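Local coordinates for PA14 domain-containing protein (Clostridium clariflavum, PDB 6QDI) that probably senses plant biomass outside the cell, binding sugars and calcium through tandem PA14 domains of a membrane-bound anti-sigma factor, at residues Lys52-Phe63 with Gly94-Asp105. Sequence-based numbering, arbitrary orientation.
Sequences KIRPLYSEEYTF and GKIYLEAGKLYD
P55 packs its ring against both L98 and Y104. Its CG lies 3.7 Å from L98 CB, and its CD meets the edge of the Y104 ring, in plane, 3.8 Å from CD2. L98 CD2 sits over the centre of one face of that ring, and K102 CG covers the opposite face near the rim. The Y104 hydroxyl accepts the backbone N-H of E99, which fixes the far end of the ring. Along strand 59-63, L98 CD1 approaches Y61 CD1, and I96 CG2 comes to the edge of the F63 ring, 3.8 Å from CE1.

Polar bonds hold the two connections together. S58 OG stands beside its own backbone N (chi1 -62°) and takes the A100 N-H at 2.8 Å in an almost straight bond, 177°. P55 O receives G101 N, inside a type II turn from E99 to K102. At the other end, K52 NZ forms a salt bridge with D105 OD1 at 2.7 Å, approaching from above the carboxylate plane. A water links the same NZ to L103 O, and N77 holds the other oxygen, OD2.

Antiparallel ladders frame these contacts. Strand 59-63 pairs with 94-98, including Y61 N to I96 O at 2.8 Å, while I53 and Y104 exchange two backbone bonds. W123 packs on I53, Y61 and F63, and I75 packs on F63, I96 and L98. Both connections, 54-58 and 99-103, thus cross from one sheet to the other side by side, closing one end of the beta sandwich in the N-terminal PA14 domain, away from its calcium sites.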
ATOM      1  N   LYS A  52      13.427  17.633  -2.329  1.00 10.65           N
ATOM      2  CA  LYS A  52      14.013  18.767  -1.602  1.00 10.93           C
ATOM      3  C   LYS A  52      13.102  19.968  -1.688  1.00 10.40           C
ATOM      4  O   LYS A  52      12.332  20.093  -2.648  1.00 11.19           O
ATOM      5  CB  LYS A  52      15.354  19.149  -2.185  1.00 12.62           C
ATOM      6  CG  LYS A  52      16.337  18.020  -2.293  1.00 14.83           C
ATOM      7  CD  LYS A  52      16.957  17.650  -0.977  1.00 17.82           C
ATOM      8  CE  LYS A  52      18.242  16.820  -1.222  1.00 19.67           C
ATOM      9  NZ  LYS A  52      18.887  16.428   0.043  1.00 20.55           N
ATOM     10  N   ILE A  53      13.207  20.807  -0.669  1.00 10.13           N
ATOM     11  CA  ILE A  53      12.475  22.081  -0.593  1.00 10.98           C
ATOM     12  C   ILE A  53      13.470  23.215  -0.365  1.00 11.53           C
ATOM     13  O   ILE A  53      14.408  23.055   0.416  1.00 12.08           O
ATOM     14  CB  ILE A  53      11.366  22.042   0.481  1.00 10.85           C
ATOM     15  CG1 ILE A  53      10.523  23.309   0.465  1.00 11.39           C
ATOM     16  CG2 ILE A  53      11.926  21.796   1.850  1.00 10.66           C
ATOM     17  CD1 ILE A  53       9.272  23.193   1.314  1.00 11.48           C
ATOM     18  N   ARG A  54      13.234  24.330  -1.069  1.00 11.42           N
ATOM     19  CA  ARG A  54      14.124  25.501  -1.044  0.50 13.04           C
ATOM     20  C   ARG A  54      13.344  26.728  -0.595  1.00 13.73           C
ATOM     21  O   ARG A  54      12.633  27.313  -1.404  1.00 15.68           O
ATOM     22  CB  ARG A  54      14.705  25.776  -2.438  0.50 14.32           C
ATOM     23  CG  ARG A  54      15.536  27.055  -2.512  0.50 14.76           C
ATOM     24  CD  ARG A  54      16.106  27.267  -3.898  0.50 17.32           C
ATOM     25  NE  ARG A  54      15.085  27.475  -4.913  0.50 19.27           N
ATOM     26  CZ  ARG A  54      14.070  28.325  -4.820  0.50 18.33           C
ATOM     27  NH1 ARG A  54      13.818  28.986  -3.685  0.50 15.89           N
ATOM     28  NH2 ARG A  54      13.238  28.440  -5.845  0.50 17.06           N
ATOM     29  N   PRO A  55      13.485  27.156   0.667  1.00 12.74           N
ATOM     30  CA  PRO A  55      12.816  28.383   1.076  1.00 13.74           C
ATOM     31  C   PRO A  55      13.534  29.614   0.544  1.00 13.80           C
ATOM     32  O   PRO A  55      14.740  29.578   0.313  1.00 15.70           O
ATOM     33  CB  PRO A  55      12.934  28.364   2.594  1.00 14.49           C
ATOM     34  CG  PRO A  55      14.185  27.582   2.837  1.00 15.98           C
ATOM     35  CD  PRO A  55      14.240  26.542   1.764  1.00 14.77           C
ATOM     36  N   LEU A  56      12.783  30.692   0.407  1.00 13.74           N
ATOM     37  CA  LEU A  56      13.330  31.932  -0.096  1.00 14.75           C
ATOM     38  C   LEU A  56      13.974  32.760   1.020  1.00 15.50           C
ATOM     39  O   LEU A  56      14.798  33.621   0.707  1.00 19.65           O
ATOM     40  CB  LEU A  56      12.243  32.785  -0.793  1.00 16.70           C
ATOM     41  CG  LEU A  56      11.909  32.473  -2.248  1.00 21.11           C
ATOM     42  CD1 LEU A  56      11.384  31.069  -2.413  1.00 23.73           C
ATOM     43  CD2 LEU A  56      10.925  33.478  -2.814  1.00 24.72           C
ATOM     44  N   TYR A  57      13.570  32.589   2.277  1.00 15.18           N
ATOM     45  CA  TYR A  57      13.978  33.458   3.386  1.00 15.83           C
ATOM     46  C   TYR A  57      14.585  32.695   4.546  1.00 15.39           C
ATOM     47  O   TYR A  57      14.284  31.500   4.735  1.00 15.92           O
ATOM     48  CB  TYR A  57      12.774  34.267   3.886  1.00 16.31           C
ATOM     49  CG  TYR A  57      12.011  34.965   2.755  1.00 17.25           C
ATOM     50  CD1 TYR A  57      12.500  36.111   2.166  1.00 20.21           C
ATOM     51  CD2 TYR A  57      10.794  34.449   2.279  1.00 19.32           C
ATOM     52  CE1 TYR A  57      11.814  36.739   1.124  1.00 21.14           C
ATOM     53  CE2 TYR A  57      10.100  35.058   1.244  1.00 19.78           C
ATOM     54  CZ  TYR A  57      10.602  36.195   0.671  1.00 22.29           C
ATOM     55  OH  TYR A  57       9.912  36.815  -0.346  1.00 28.62           O
ATOM     56  N   SER A  58      15.447  33.380   5.312  1.00 15.71           N
ATOM     57  CA  SER A  58      15.992  32.894   6.593  1.00 14.92           C
ATOM     58  C   SER A  58      15.059  33.256   7.746  1.00 15.32           C
ATOM     59  O   SER A  58      15.186  34.283   8.396  1.00 17.05           O
ATOM     60  CB  SER A  58      17.429  33.384   6.825  1.00 15.59           C
ATOM     61  OG  SER A  58      18.265  32.883   5.803  1.00 17.69           O
ATOM     62  N   GLU A  59      14.027  32.417   7.907  1.00 14.70           N
ATOM     63  CA  GLU A  59      12.890  32.713   8.766  1.00 14.16           C
ATOM     64  C   GLU A  59      12.319  31.421   9.333  1.00 13.90           C
ATOM     65  O   GLU A  59      12.597  30.316   8.825  1.00 15.12           O
ATOM     66  CB  GLU A  59      11.795  33.463   7.953  1.00 13.74           C
ATOM     67  CG  GLU A  59      12.210  34.865   7.556  1.00 15.28           C
ATOM     68  CD  GLU A  59      11.177  35.650   6.761  1.00 15.12           C
ATOM     69  OE1 GLU A  59      10.159  35.071   6.330  1.00 16.62           O
ATOM     70  OE2 GLU A  59      11.431  36.862   6.533  1.00 17.65           O
ATOM     71  N   GLU A  60      11.555  31.567  10.415  1.00 13.63           N
ATOM     72  CA  GLU A  60      10.710  30.470  10.922  1.00 13.63           C
ATOM     73  C   GLU A  60       9.544  30.277   9.960  1.00 13.64           C
ATOM     74  O   GLU A  60       8.683  31.159   9.817  1.00 14.00           O
ATOM     75  CB  GLU A  60      10.199  30.728  12.333  1.00 13.96           C
ATOM     76  CG  GLU A  60       9.548  29.493  12.908  1.00 15.38           C
ATOM     77  CD  GLU A  60       9.086  29.646  14.331  1.00 16.27           C
ATOM     78  OE1 GLU A  60       8.425  30.666  14.630  1.00 21.54           O
ATOM     79  OE2 GLU A  60       9.314  28.710  15.137  1.00 21.44           O
ATOM     80  N   TYR A  61       9.486  29.078   9.372  1.00 12.77           N
ATOM     81  CA  TYR A  61       8.378  28.690   8.487  1.00 11.77           C
ATOM     82  C   TYR A  61       7.347  27.908   9.251  1.00 11.28           C
ATOM     83  O   TYR A  61       7.673  27.125  10.155  1.00 12.44           O
ATOM     84  CB  TYR A  61       8.899  27.854   7.317  1.00 12.17           C
ATOM     85  CG  TYR A  61       9.432  28.708   6.198  1.00 12.33           C
ATOM     86  CD1 TYR A  61      10.700  29.292   6.282  1.00 13.51           C
ATOM     87  CD2 TYR A  61       8.666  28.988   5.082  1.00 12.17           C
ATOM     88  CE1 TYR A  61      11.179  30.103   5.277  1.00 13.90           C
ATOM     89  CE2 TYR A  61       9.156  29.807   4.065  1.00 12.76           C
ATOM     90  CZ  TYR A  61      10.419  30.357   4.159  1.00 13.34           C
ATOM     91  OH  TYR A  61      10.950  31.158   3.168  1.00 14.54           O
ATOM     92  N   THR A  62       6.082  28.163   8.911  1.00 10.88           N
ATOM     93  CA  THR A  62       4.973  27.306   9.314  1.00 10.17           C
ATOM     94  C   THR A  62       4.509  26.513   8.119  1.00 10.15           C
ATOM     95  O   THR A  62       4.357  27.088   7.032  1.00 11.24           O
ATOM     96  CB  THR A  62       3.796  28.128   9.858  1.00 11.14           C
ATOM     97  OG1 THR A  62       4.258  28.907  10.965  1.00 13.14           O
ATOM     98  CG2 THR A  62       2.668  27.232  10.339  1.00 11.63           C
ATOM     99  N   PHE A  63       4.365  25.192   8.300  1.00  9.80           N
ATOM    100  CA  PHE A  63       3.765  24.315   7.308  1.00  9.24           C
ATOM    101  C   PHE A  63       2.370  23.938   7.765  1.00  9.50           C
ATOM    102  O   PHE A  63       2.191  23.625   8.963  1.00 10.23           O
ATOM    103  CB  PHE A  63       4.636  23.061   7.078  1.00  9.06           C
ATOM    104  CG  PHE A  63       5.939  23.409   6.386  1.00  9.58           C
ATOM    105  CD1 PHE A  63       7.066  23.808   7.115  1.00  9.90           C
ATOM    106  CD2 PHE A  63       6.026  23.408   5.020  1.00 10.10           C
ATOM    107  CE1 PHE A  63       8.216  24.211   6.470  1.00 10.09           C
ATOM    108  CE2 PHE A  63       7.174  23.767   4.380  1.00 11.03           C
ATOM    109  CZ  PHE A  63       8.283  24.156   5.090  1.00 11.32           C
ATOM    110  N   GLY A  94       3.069  22.675  11.659  1.00 10.06           N
ATOM    111  CA  GLY A  94       4.372  22.468  12.288  1.00 11.19           C
ATOM    112  C   GLY A  94       5.285  23.609  11.855  1.00 11.59           C
ATOM    113  O   GLY A  94       5.153  24.148  10.749  1.00 13.00           O
ATOM    114  N   LYS A  95       6.231  23.965  12.732  1.00 11.45           N
ATOM    115  CA  LYS A  95       7.122  25.103  12.482  1.00 12.25           C
ATOM    116  C   LYS A  95       8.565  24.637  12.469  1.00 12.11           C
ATOM    117  O   LYS A  95       8.920  23.689  13.204  1.00 13.37           O
ATOM    118  CB  LYS A  95       6.923  26.161  13.568  1.00 14.41           C
ATOM    119  CG  LYS A  95       5.556  26.823  13.515  1.00 17.49           C
ATOM    120  CD  LYS A  95       5.478  28.032  14.418  1.00 21.88           C
ATOM    121  CE  LYS A  95       5.200  27.626  15.840  1.00 26.47           C
ATOM    122  NZ  LYS A  95       4.694  28.810  16.587  1.00 29.29           N
ATOM    123  N   ILE A  96       9.389  25.314  11.672  1.00 11.87           N
ATOM    124  CA  ILE A  96      10.831  25.023  11.618  1.00 12.06           C
ATOM    125  C   ILE A  96      11.578  26.221  11.022  1.00 12.37           C
ATOM    126  O   ILE A  96      11.096  26.845  10.059  1.00 11.94           O
ATOM    127  CB  ILE A  96      11.122  23.736  10.804  1.00 12.44           C
ATOM    128  CG1 ILE A  96      12.613  23.366  10.858  1.00 12.57           C
ATOM    129  CG2 ILE A  96      10.594  23.824   9.389  1.00 12.21           C
ATOM    130  CD1 ILE A  96      12.853  21.943  10.419  1.00 14.83           C
ATOM    131  N   TYR A  97      12.718  26.570  11.613  1.00 12.75           N
ATOM    132  CA  TYR A  97      13.578  27.611  11.096  0.50 12.70           C
ATOM    133  C   TYR A  97      14.386  27.094   9.911  1.00 12.96           C
ATOM    134  O   TYR A  97      15.005  26.046  10.014  1.00 14.34           O
ATOM    135  CB  TYR A  97      14.526  28.085  12.187  0.50 13.57           C
ATOM    136  CG  TYR A  97      15.307  29.255  11.717  0.50 14.19           C
ATOM    137  CD1 TYR A  97      14.750  30.513  11.746  0.50 14.32           C
ATOM    138  CD2 TYR A  97      16.547  29.090  11.163  0.50 14.32           C
ATOM    139  CE1 TYR A  97      15.434  31.592  11.284  0.50 15.53           C
ATOM    140  CE2 TYR A  97      17.243  30.173  10.688  0.50 16.08           C
ATOM    141  CZ  TYR A  97      16.656  31.418  10.741  0.50 14.41           C
ATOM    142  OH  TYR A  97      17.304  32.556  10.311  0.50 21.97           O
ATOM    143  N   LEU A  98      14.382  27.824   8.796  1.00 13.43           N
ATOM    144  CA  LEU A  98      15.117  27.453   7.598  1.00 13.72           C
ATOM    145  C   LEU A  98      15.924  28.655   7.119  1.00 15.02           C
ATOM    146  O   LEU A  98      15.570  29.800   7.421  1.00 16.49           O
ATOM    147  CB  LEU A  98      14.192  26.945   6.506  1.00 13.97           C
ATOM    148  CG  LEU A  98      13.240  25.797   6.880  1.00 12.47           C
ATOM    149  CD1 LEU A  98      12.259  25.558   5.757  1.00 14.33           C
ATOM    150  CD2 LEU A  98      14.014  24.533   7.143  1.00 13.68           C
ATOM    151  N   GLU A  99      16.989  28.367   6.380  1.00 14.40           N
ATOM    152  CA  GLU A  99      17.865  29.369   5.812  1.00 14.76           C
ATOM    153  C   GLU A  99      17.581  29.596   4.332  1.00 16.01           C
ATOM    154  O   GLU A  99      17.421  28.659   3.534  1.00 16.20           O
ATOM    155  CB  GLU A  99      19.325  28.915   5.948  1.00 16.49           C
ATOM    156  CG  GLU A  99      19.812  28.782   7.378  1.00 21.14           C
ATOM    157  CD  GLU A  99      21.318  28.500   7.480  1.00 22.72           C
ATOM    158  OE1 GLU A  99      22.073  29.390   7.394  1.00 49.15           O
ATOM    159  OE2 GLU A  99      21.593  27.281   7.684  1.00 34.74           O
ATOM    160  N   ALA A 100      17.635  30.865   3.947  1.00 15.96           N
ATOM    161  CA  ALA A 100      17.415  31.253   2.589  1.00 15.40           C
ATOM    162  C   ALA A 100      18.244  30.524   1.571  1.00 16.35           C
ATOM    163  O   ALA A 100      19.454  30.452   1.711  1.00 17.30           O
ATOM    164  CB  ALA A 100      17.674  32.738   2.471  1.00 16.77           C
ATOM    165  N   GLY A 101      17.605  29.971   0.547  1.00 16.41           N
ATOM    166  CA  GLY A 101      18.289  29.357  -0.553  1.00 17.50           C
ATOM    167  C   GLY A 101      18.867  27.985  -0.338  1.00 17.14           C
ATOM    168  O   GLY A 101      19.369  27.365  -1.283  1.00 20.78           O
ATOM    169  N   LYS A 102      18.773  27.477   0.883  1.00 18.76           N
ATOM    170  CA  LYS A 102      19.338  26.168   1.204  1.00 17.44           C
ATOM    171  C   LYS A 102      18.337  25.053   0.841  1.00 16.62           C
ATOM    172  O   LYS A 102      17.120  25.229   0.975  1.00 17.56           O
ATOM    173  CB  LYS A 102      19.687  26.125   2.697  1.00 19.64           C
ATOM    174  CG  LYS A 102      20.375  24.855   3.164  1.00 25.59           C
ATOM    175  CD  LYS A 102      20.960  24.974   4.566  1.00 31.19           C
ATOM    176  CE  LYS A 102      22.113  23.999   4.754  1.00 39.41           C
ATOM    177  NZ  LYS A 102      22.349  23.701   6.189  1.00 48.97           N
ATOM    178  N   LEU A 103      18.857  23.944   0.320  1.00 17.00           N
ATOM    179  CA  LEU A 103      18.014  22.800  -0.006  1.00 16.66           C
ATOM    180  C   LEU A 103      17.862  21.908   1.209  1.00 15.63           C
ATOM    181  O   LEU A 103      18.866  21.489   1.812  1.00 19.31           O
ATOM    182  CB  LEU A 103      18.629  21.955  -1.113  1.00 19.99           C
ATOM    183  CG  LEU A 103      18.631  22.591  -2.481  1.00 23.94           C
ATOM    184  CD1 LEU A 103      19.583  21.850  -3.416  1.00 29.04           C
ATOM    185  CD2 LEU A 103      17.225  22.606  -3.040  1.00 24.68           C
ATOM    186  N   TYR A 104      16.632  21.565   1.529  1.00 13.10           N
ATOM    187  CA  TYR A 104      16.324  20.699   2.641  1.00 12.23           C
ATOM    188  C   TYR A 104      15.563  19.479   2.177  1.00 10.32           C
ATOM    189  O   TYR A 104      14.749  19.548   1.275  1.00 11.51           O
ATOM    190  CB  TYR A 104      15.471  21.420   3.652  1.00 13.06           C
ATOM    191  CG  TYR A 104      16.174  22.584   4.315  1.00 13.01           C
ATOM    192  CD1 TYR A 104      16.971  22.379   5.449  1.00 13.91           C
ATOM    193  CD2 TYR A 104      16.028  23.882   3.862  1.00 13.93           C
ATOM    194  CE1 TYR A 104      17.624  23.416   6.087  1.00 14.35           C
ATOM    195  CE2 TYR A 104      16.662  24.938   4.505  1.00 14.04           C
ATOM    196  CZ  TYR A 104      17.456  24.702   5.621  1.00 14.81           C
ATOM    197  OH  TYR A 104      18.096  25.758   6.252  1.00 18.39           O
ATOM    198  N   ASP A 105      15.801  18.347   2.828  1.00 10.28           N
ATOM    199  CA  ASP A 105      14.987  17.187   2.584  1.00  9.98           C
ATOM    200  C   ASP A 105      13.530  17.469   2.958  1.00  9.80           C
ATOM    201  O   ASP A 105      13.252  18.171   3.936  1.00 10.64           O
ATOM    202  CB  ASP A 105      15.492  16.027   3.406  1.00 11.16           C
ATOM    203  CG  ASP A 105      16.842  15.535   2.920  1.00 12.98           C
ATOM    204  OD1 ASP A 105      17.001  15.399   1.689  1.00 16.28           O
ATOM    205  OD2 ASP A 105      17.682  15.258   3.745  1.00 18.70           O
TER
HETATM  206  O   HOH W   1      20.111  18.870   0.771  1.00 37.01           O